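Aminopeptidase YwaD (Bacillus subtilis, PDB 6HC6) hydrolyses peptides from the N-terminal end as a secreted zinc aminopeptidase, releasing residues such as leucine, arginine and lysine with two zinc ions per subunit. Local coordinates at residues Arg107-Gln112 with Glu207-Gln212; Lys234-Lys237 with His241-Ile244; Ser50-Leu55 with Asp405-Ile410. One frame throughout, in Å; residues are numbered along the deposited sequence.

Contact 1: residues Arg107-Gln112 with Glu207-Gln212; sequences RDILLQ and EALTQQ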
loop_
_atom_site.group_PDB
_atom_site.type_symbol
_atom_site.label_atom_id
_atom_site.label_comp_id
_atom_site.label_asym_id
_atom_site.label_seq_id
_atom_site.Cartn_x
_atom_site.Cartn_y
_atom_site.Cartn_z
ATOM N N ARG A 107 -24.283 16.248 -15.803
ATOM C CA ARG A 107 -23.050 16.462 -15.057
ATOM C C ARG A 107 -22.243 15.173 -15.079
ATOM O O ARG A 107 -22.742 14.116 -14.682
ATOM C CB ARG A 107 -23.366 16.893 -13.625
ATOM C CG ARG A 107 -22.178 17.046 -12.688
ATOM C CD ARG A 107 -22.685 17.141 -11.245
ATOM N NE ARG A 107 -21.663 17.538 -10.275
ATOM C CZ ARG A 107 -21.574 18.752 -9.736
ATOM N NH1 ARG A 107 -22.437 19.699 -10.079
ATOM N NH2 ARG A 107 -20.620 19.020 -8.857
ATOM N N ASP A 108 -21.007 15.252 -15.558
ATOM C CA ASP A 108 -20.111 14.110 -15.509
ATOM C C ASP A 108 -19.344 14.142 -14.195
ATOM O O ASP A 108 -18.910 15.204 -13.743
ATOM C CB ASP A 108 -19.153 14.114 -16.700
ATOM C CG ASP A 108 -19.876 13.941 -18.033
ATOM O OD1 ASP A 108 -20.842 13.150 -18.119
ATOM O OD2 ASP A 108 -19.476 14.601 -19.006
ATOM N N ILE A 109 -19.222 12.977 -13.563
ATOM C CA ILE A 109 -18.682 12.872 -12.212
ATOM C C ILE A 109 -17.543 11.868 -12.217
ATOM O O ILE A 109 -17.741 10.701 -12.576
ATOM C CB ILE A 109 -19.765 12.458 -11.198
ATOM C CG1 ILE A 109 -20.934 13.435 -11.258
ATOM C CG2 ILE A 109 -19.180 12.358 -9.781
ATOM C CD1 ILE A 109 -22.106 13.009 -10.441
ATOM N N LEU A 110 -16.358 12.319 -11.822
ATOM C CA LEU A 110 -15.213 11.431 -11.686
ATOM C C LEU A 110 -15.445 10.426 -10.568
ATOM O O LEU A 110 -15.978 10.768 -9.510
ATOM C CB LEU A 110 -13.959 12.243 -11.385
ATOM C CG LEU A 110 -13.513 13.192 -12.486
ATOM C CD1 LEU A 110 -12.162 13.802 -12.117
ATOM C CD2 LEU A 110 -13.431 12.441 -13.796
ATOM N N LEU A 111 -15.021 9.183 -10.792
ATOM C CA LEU A 111 -15.279 8.124 -9.836
ATOM C C LEU A 111 -14.052 7.242 -9.690
ATOM O O LEU A 111 -13.163 7.222 -10.544
ATOM C CB LEU A 111 -16.493 7.271 -10.253
ATOM C CG LEU A 111 -16.361 6.374 -11.492
ATOM C CD1 LEU A 111 -15.758 5.000 -11.169
ATOM C CD2 LEU A 111 -17.716 6.173 -12.138
ATOM N N GLN A 112 -14.024 6.500 -8.589
ATOM C CA GLN A 112 -13.093 5.393 -8.422
ATOM C C GLN A 112 -13.916 4.181 -8.034
ATOM O O GLN A 112 -14.666 4.230 -7.053
ATOM C CB GLN A 112 -12.037 5.697 -7.356
ATOM C CG GLN A 112 -10.838 6.434 -7.900
ATOM C CD GLN A 112 -9.752 5.478 -8.329
ATOM O OE1 GLN A 112 -8.997 4.980 -7.497
ATOM N NE2 GLN A 112 -9.686 5.189 -9.626
ATOM N N GLU A 207 -22.973 15.652 -3.024
ATOM C CA GLU A 207 -23.933 16.622 -2.501
ATOM C C GLU A 207 -24.871 17.113 -3.595
ATOM O O GLU A 207 -26.080 17.261 -3.367
ATOM C CB GLU A 207 -23.198 17.793 -1.851
ATOM C CG GLU A 207 -22.579 17.425 -0.515
ATOM C CD GLU A 207 -21.566 18.440 -0.031
ATOM O OE1 GLU A 207 -21.147 19.299 -0.837
ATOM O OE2 GLU A 207 -21.184 18.367 1.158
ATOM N N ALA A 208 -24.334 17.353 -4.795
ATOM C CA ALA A 208 -25.187 17.665 -5.932
ATOM C C ALA A 208 -26.113 16.502 -6.252
ATOM O O ALA A 208 -27.311 16.701 -6.480
ATOM C CB ALA A 208 -24.334 18.019 -7.148
ATOM N N LEU A 209 -25.572 15.278 -6.259
ATOM C CA LEU A 209 -26.359 14.100 -6.613
ATOM C C LEU A 209 -27.543 13.886 -5.685
ATOM O O LEU A 209 -28.536 13.283 -6.100
ATOM C CB LEU A 209 -25.491 12.847 -6.581
ATOM C CG LEU A 209 -24.710 12.463 -7.815
ATOM C CD1 LEU A 209 -24.294 10.999 -7.667
ATOM C CD2 LEU A 209 -25.550 12.725 -9.069
ATOM N N THR A 210 -27.445 14.306 -4.417
ATOM C CA THR A 210 -28.584 14.133 -3.519
ATOM C C THR A 210 -29.814 14.882 -4.001
ATOM O O THR A 210 -30.910 14.632 -3.491
ATOM C CB THR A 210 -28.279 14.595 -2.088
ATOM O OG1 THR A 210 -28.090 16.016 -2.063
ATOM C CG2 THR A 210 -27.058 13.888 -1.522
ATOM N N GLN A 211 -29.667 15.788 -4.962
ATOM C CA GLN A 211 -30.794 16.554 -5.470
ATOM C C GLN A 211 -31.295 16.069 -6.824
ATOM O O GLN A 211 -32.261 16.640 -7.343
ATOM C CB GLN A 211 -30.425 18.040 -5.567
ATOM C CG GLN A 211 -29.730 18.597 -4.340
ATOM C CD GLN A 211 -30.590 18.510 -3.098
ATOM O OE1 GLN A 211 -31.611 19.189 -2.990
ATOM N NE2 GLN A 211 -30.184 17.668 -2.150
ATOM N N GLN A 212 -30.675 15.044 -7.411
ATOM C CA GLN A 212 -31.017 14.592 -8.754
ATOM C C GLN A 212 -31.908 13.357 -8.717
ATOM O O GLN A 212 -31.936 12.607 -7.742
ATOM C CB GLN A 212 -29.765 14.279 -9.576
ATOM C CG GLN A 212 -28.675 15.342 -9.521
ATOM C CD GLN A 212 -29.159 16.712 -9.907
ATOM O OE1 GLN A 212 -30.058 16.857 -10.740
ATOM N NE2 GLN A 212 -28.568 17.737 -9.302
#
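Ala208 sets its methyl group over one face of the guanidinium of Arg107: CB stands 3.8 Å above the plane, over the centre of the group, and 3.9 Å from Arg107 CZ. This is a van der Waals seat on one face that leaves the in-plane N-H groups to other partners. One of them, on NH2, makes a salt bridge with Asp205, which precedes Ala208 by three residues on the same helix. Methyl and carboxylate together hold the arginine against helix 203-209. The side chain reaches them stretched out, with CG opposite the backbone N (chi1 175°) and the chain extended as far as NE.

Two residues further along the strand, Ile109 meets Leu209 tip to tip, CD1 of the isoleucine lying 3.7 Å from Leu209 CD2 and as close to its CG, astride the end of the branch. The two pairs join strand 107-113 to the end of helix 203-209 in the PA domain. The helix follows strand 198-201, whose Ile201 touches both Ile109 and Leu209 and makes a third member of the apolar group.

The helix end is tied up by its own residues. A type I turn runs from Leu209 to Gln212, and Ala208 O takes Gln211 N at 2.9 Å and Gln212 NE2 at 3.3 Å from opposite faces of its carbonyl plane, the amide standing well above that plane. Thr210 OG1 passes its proton to Glu207 O at 2.7 Å and accepts Gln211 NE2 at the same length, with the threonine oxygen lying in the plane of the glutamine amide.

Contact 2: residues Lys234-Lys237 with His241-Ile244; sequences KKPK and HPDI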
loop_
_atom_site.group_PDB
_atom_site.type_symbol
_atom_site.label_atom_id
_atom_site.label_comp_id
_atom_site.label_asym_id
_atom_site.label_seq_id
_atom_site.Cartn_x
_atom_site.Cartn_y
_atom_site.Cartn_z
ATOM N N LYS A 234 20.833 -12.015 -1.633
ATOM C CA LYS A 234 22.249 -12.052 -1.278
ATOM C C LYS A 234 22.452 -13.298 -0.424
ATOM O O LYS A 234 22.078 -13.328 0.753
ATOM C CB LYS A 234 22.622 -10.780 -0.527
ATOM C CG LYS A 234 23.949 -10.826 0.214
ATOM C CD LYS A 234 24.329 -9.414 0.634
ATOM C CE LYS A 234 25.495 -9.412 1.593
ATOM N NZ LYS A 234 26.765 -9.712 0.899
ATOM N N LYS A 235 23.039 -14.326 -1.013
ATOM C CA LYS A 235 23.140 -15.599 -0.319
ATOM C C LYS A 235 24.584 -15.882 0.079
ATOM O O LYS A 235 25.503 -15.624 -0.707
ATOM C CB LYS A 235 22.611 -16.740 -1.206
ATOM C CG LYS A 235 22.507 -18.092 -0.502
ATOM C CD LYS A 235 21.279 -18.876 -0.927
ATOM C CE LYS A 235 21.209 -20.219 -0.207
ATOM N NZ LYS A 235 19.858 -20.517 0.344
ATOM N N PRO A 236 24.821 -16.386 1.288
ATOM C CA PRO A 236 26.190 -16.739 1.682
ATOM C C PRO A 236 26.626 -18.020 0.987
ATOM O O PRO A 236 25.833 -18.946 0.800
ATOM C CB PRO A 236 26.083 -16.926 3.201
ATOM C CG PRO A 236 24.668 -17.309 3.431
ATOM C CD PRO A 236 23.853 -16.599 2.378
ATOM N N LYS A 237 27.901 -18.072 0.595
ATOM C CA LYS A 237 28.313 -19.105 -0.357
ATOM C C LYS A 237 28.353 -20.492 0.279
ATOM O O LYS A 237 27.924 -21.471 -0.344
ATOM C CB LYS A 237 29.669 -18.766 -0.977
ATOM C CG LYS A 237 30.120 -19.781 -2.035
ATOM C CD LYS A 237 30.922 -19.136 -3.165
ATOM C CE LYS A 237 30.019 -18.423 -4.170
ATOM N NZ LYS A 237 29.424 -19.363 -5.164
ATOM N N HIS A 241 21.438 -23.977 4.816
ATOM C CA HIS A 241 20.200 -23.555 5.457
ATOM C C HIS A 241 20.360 -22.292 6.319
ATOM O O HIS A 241 20.037 -22.299 7.503
ATOM C CB HIS A 241 19.626 -24.692 6.294
ATOM C CG HIS A 241 19.253 -25.901 5.497
ATOM N ND1 HIS A 241 20.012 -27.053 5.494
ATOM C CD2 HIS A 241 18.198 -26.144 4.682
ATOM C CE1 HIS A 241 19.443 -27.950 4.709
ATOM N NE2 HIS A 241 18.341 -27.424 4.204
ATOM N N PRO A 242 20.834 -21.190 5.736
ATOM C CA PRO A 242 21.043 -19.973 6.533
ATOM C C PRO A 242 19.737 -19.354 7.018
ATOM O O PRO A 242 18.668 -19.541 6.433
ATOM C CB PRO A 242 21.758 -19.032 5.556
ATOM C CG PRO A 242 21.307 -19.491 4.198
ATOM C CD PRO A 242 21.173 -20.988 4.315
ATOM N N ASP A 243 19.844 -18.589 8.106
ATOM C CA ASP A 243 18.730 -17.757 8.548
ATOM C C ASP A 243 18.422 -16.712 7.479
ATOM O O ASP A 243 19.330 -16.174 6.842
ATOM C CB ASP A 243 19.071 -17.068 9.871
ATOM C CG ASP A 243 19.213 -18.045 11.030
ATOM O OD1 ASP A 243 18.631 -19.150 10.967
ATOM O OD2 ASP A 243 19.924 -17.707 12.004
ATOM N N ILE A 244 17.139 -16.427 7.273
ATOM C CA ILE A 244 16.702 -15.504 6.229
ATOM C C ILE A 244 16.282 -14.180 6.848
ATOM O O ILE A 244 15.489 -14.152 7.801
ATOM C CB ILE A 244 15.546 -16.085 5.401
ATOM C CG1 ILE A 244 15.958 -17.389 4.742
ATOM C CG2 ILE A 244 15.155 -15.114 4.305
ATOM C CD1 ILE A 244 14.772 -18.249 4.398
#
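Pro236 against Pro242 is a small apolar contact that closes the connection between strands 226-234 and 244-250 in the M28 peptidase domain. These strands are not neighbours in the mixed sheet, because strand 285-291 lies between them, antiparallel to the first and parallel to the second. The connection therefore has to span the start of that middle strand, and Lys234 and Asp243 form backbone hydrogen bonds with Ile286 and Glu285 on its two sides.

Within the loop the two pyrrolidine rings approach at a slant to each other. CG of Pro236 is the leading atom, 4.0 Å from Pro242 CB and 4.1 Å from Pro242 CG, so one ring corner rests against a ring bond of the other proline.

Lys235 arrives beside this pair. With CG turned opposite its backbone N (chi1 -173°), the chain runs out until NZ lies 4.2 Å from Pro242 CD. Its ammonium group is paired with Glu285 in a salt bridge, while Pro242 O accepts a hydrogen bond from Arg315 NH1 at the end of helix 310-315.

Neither proline has a backbone N-H to donate, and each ring restricts its own phi. The loop is thus probably kept in shape by stiff rings touching through carbon, with the polar ties directed to the neighbouring strand and helix.

Contact 3: residues Ser50-Leu55 with Asp405-Ile410; sequences STISQL and DSIEHI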
loop_
_atom_site.group_PDB
_atom_site.type_symbol
_atom_site.label_atom_id
_atom_site.label_comp_id
_atom_site.label_asym_id
_atom_site.label_seq_id
_atom_site.Cartn_x
_atom_site.Cartn_y
_atom_site.Cartn_z
ATOM N N SER A 50 17.052 9.654 -6.695
ATOM C CA SER A 50 17.064 9.334 -8.115
ATOM C C SER A 50 16.093 8.203 -8.429
ATOM O O SER A 50 15.374 8.252 -9.432
ATOM C CB SER A 50 18.476 8.966 -8.558
ATOM O OG SER A 50 18.498 8.716 -9.950
ATOM N N THR A 51 16.067 7.169 -7.587
ATOM C CA THR A 51 15.139 6.065 -7.813
ATOM C C THR A 51 13.694 6.521 -7.679
ATOM O O THR A 51 12.827 6.095 -8.451
ATOM C CB THR A 51 15.435 4.932 -6.841
ATOM O OG1 THR A 51 16.778 4.481 -7.064
ATOM C CG2 THR A 51 14.462 3.774 -7.053
ATOM N N ILE A 52 13.416 7.393 -6.708
ATOM C CA ILE A 52 12.055 7.914 -6.561
ATOM C C ILE A 52 11.635 8.700 -7.799
ATOM O O ILE A 52 10.471 8.638 -8.226
ATOM C CB ILE A 52 11.942 8.787 -5.297
ATOM C CG1 ILE A 52 12.168 7.956 -4.043
ATOM C CG2 ILE A 52 10.565 9.482 -5.250
ATOM C CD1 ILE A 52 12.187 8.838 -2.786
ATOM N N SER A 53 12.554 9.497 -8.359
ATOM C CA SER A 53 12.260 10.228 -9.591
ATOM C C SER A 53 11.937 9.275 -10.733
ATOM O O SER A 53 11.000 9.505 -11.506
ATOM C CB SER A 53 13.443 11.117 -9.977
ATOM O OG SER A 53 13.185 11.803 -11.186
ATOM N N GLN A 54 12.735 8.221 -10.883
ATOM C CA GLN A 54 12.457 7.239 -11.923
ATOM C C GLN A 54 11.068 6.639 -11.754
ATOM O O GLN A 54 10.329 6.473 -12.733
ATOM C CB GLN A 54 13.513 6.141 -11.893
ATOM C CG GLN A 54 14.900 6.594 -12.288
ATOM C CD GLN A 54 15.874 5.426 -12.364
ATOM O OE1 GLN A 54 16.110 4.734 -11.374
ATOM N NE2 GLN A 54 16.435 5.196 -13.545
ATOM N N LEU A 55 10.694 6.307 -10.519
ATOM C CA LEU A 55 9.423 5.629 -10.298
ATOM C C LEU A 55 8.243 6.587 -10.373
ATOM O O LEU A 55 7.219 6.258 -10.974
ATOM C CB LEU A 55 9.425 4.918 -8.947
ATOM C CG LEU A 55 10.361 3.724 -8.778
ATOM C CD1 LEU A 55 10.522 3.369 -7.315
ATOM C CD2 LEU A 55 9.874 2.510 -9.583
ATOM N N ASP A 405 1.189 13.351 -3.606
ATOM C CA ASP A 405 2.249 12.452 -3.147
ATOM C C ASP A 405 3.319 12.372 -4.237
ATOM O O ASP A 405 3.506 11.358 -4.912
ATOM C CB ASP A 405 1.712 11.065 -2.803
ATOM C CG ASP A 405 2.775 10.178 -2.229
ATOM O OD1 ASP A 405 2.536 8.963 -2.093
ATOM O OD2 ASP A 405 3.863 10.705 -1.923
ATOM N N SER A 406 4.040 13.477 -4.387
ATOM C CA SER A 406 4.950 13.712 -5.495
ATOM C C SER A 406 6.350 13.975 -4.961
ATOM O O SER A 406 6.547 14.209 -3.769
ATOM C CB SER A 406 4.488 14.912 -6.317
ATOM O OG SER A 406 4.571 16.079 -5.511
ATOM N N ILE A 407 7.335 13.938 -5.864
ATOM C CA ILE A 407 8.714 14.108 -5.420
ATOM C C ILE A 407 8.958 15.500 -4.855
ATOM O O ILE A 407 9.882 15.681 -4.050
ATOM C CB ILE A 407 9.679 13.764 -6.568
ATOM C CG1 ILE A 407 11.023 13.307 -5.993
ATOM C CG2 ILE A 407 9.840 14.939 -7.529
ATOM C CD1 ILE A 407 11.959 12.722 -7.023
ATOM N N GLU A 408 8.136 16.489 -5.234
ATOM C CA GLU A 408 8.216 17.802 -4.613
ATOM C C GLU A 408 8.097 17.709 -3.095
ATOM O O GLU A 408 8.625 18.561 -2.373
ATOM C CB GLU A 408 7.124 18.725 -5.200
ATOM C CG GLU A 408 6.802 19.936 -4.363
ATOM C CD GLU A 408 5.817 20.879 -5.040
ATOM O OE1 GLU A 408 5.898 22.096 -4.778
ATOM O OE2 GLU A 408 4.964 20.404 -5.820
ATOM N N HIS A 409 7.435 16.671 -2.589
ATOM C CA HIS A 409 7.204 16.534 -1.156
ATOM C C HIS A 409 8.050 15.421 -0.556
ATOM O O HIS A 409 7.645 14.771 0.404
ATOM C CB HIS A 409 5.717 16.303 -0.880
ATOM C CG HIS A 409 4.871 17.503 -1.184
ATOM N ND1 HIS A 409 3.760 17.450 -2.001
ATOM C CD2 HIS A 409 4.990 18.795 -0.794
ATOM C CE1 HIS A 409 3.230 18.656 -2.101
ATOM N NE2 HIS A 409 3.953 19.491 -1.374
ATOM N N ILE A 410 9.225 15.192 -1.126
ATOM C CA ILE A 410 10.182 14.210 -0.628
ATOM C C ILE A 410 11.360 14.985 -0.065
ATOM O O ILE A 410 11.824 15.946 -0.683
ATOM C CB ILE A 410 10.629 13.248 -1.745
ATOM C CG1 ILE A 410 9.514 12.263 -2.083
ATOM C CG2 ILE A 410 11.901 12.481 -1.335
ATOM C CD1 ILE A 410 9.210 11.268 -0.988
#
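Ile407 and Ile410, which meet Ile52, flank Glu408 and His409 in the chain; His409 carries the one aromatic ring of the two segments and takes no part in the contact itself. Glu408 CG lies 4.1 Å above one face of this ring, offset toward its rim; the ring also stacks with Trp399, and ND1 is hydrogen-bonded to Glu404 O.

The contact proper is carried by branched aliphatic chains. Ile407 has CG1 roughly opposite its backbone N (chi1 -154°) and then runs straight on, which sends CD1 onto the helix: it comes to 3.5 Å from Ser53 N and 3.7 Å from Ser53 CB, bearing on the backbone as much as on a side chain. Its shaft slants across Ile52, whose CG2 is 3.9 Å from Ile407 CG1. Ile52 turns its longer branch the other way, toward Ile410, and the two end there tip to tip, CD1 of Ile52 lying 3.9 Å from Ile410 CG2. The two branches of Ile52 thus each receive one isoleucine.

This packing joins helix 45-59, near the start of the modelled chain, to the loop that leads into helix 412-430 of the zinc exopeptidase domain. The loop is tightly wound: His409 N bonds to Ser406 O at 2.9 Å and Ile410 N to Ile407 O at 3.0 Å, the three-residue spacing of a 3-10 turn, which brings Ile407 and Ile410 round to the same side. At the start of segment 405-410, Asp405 uses OD1 and OD2 to accept the backbone N-H groups of Asp262 and Asn261. Asp262 is a ligand of both zinc ions, so Asp405 probably helps to position a first-shell residue, while the Ile410 side chain lies about 12 Å from a bound zinc.

Overall arrangement
The three contacts belong to different parts of one chain and share no helix or strand. Contact 1 is in the PA domain and contact 2 at the far end of the peptidase domain, on opposite sides of the chain's centre; the centre of each lies about 28 Å from it. Contact 3 is more central, about 16 Å by the same measure, near the zinc site, and the long chain loop it closes contains the other two. All three rest on apolar touches. Contacts 1 and 2 each pair buried side chains (Ile109 with Leu209; the two prolines) with an exposed, salt-bridged arginine or lysine, whereas contact 3 is partly buried, with Ile52 and Ile410 buried and Ile407 and Ser53 partly exposed.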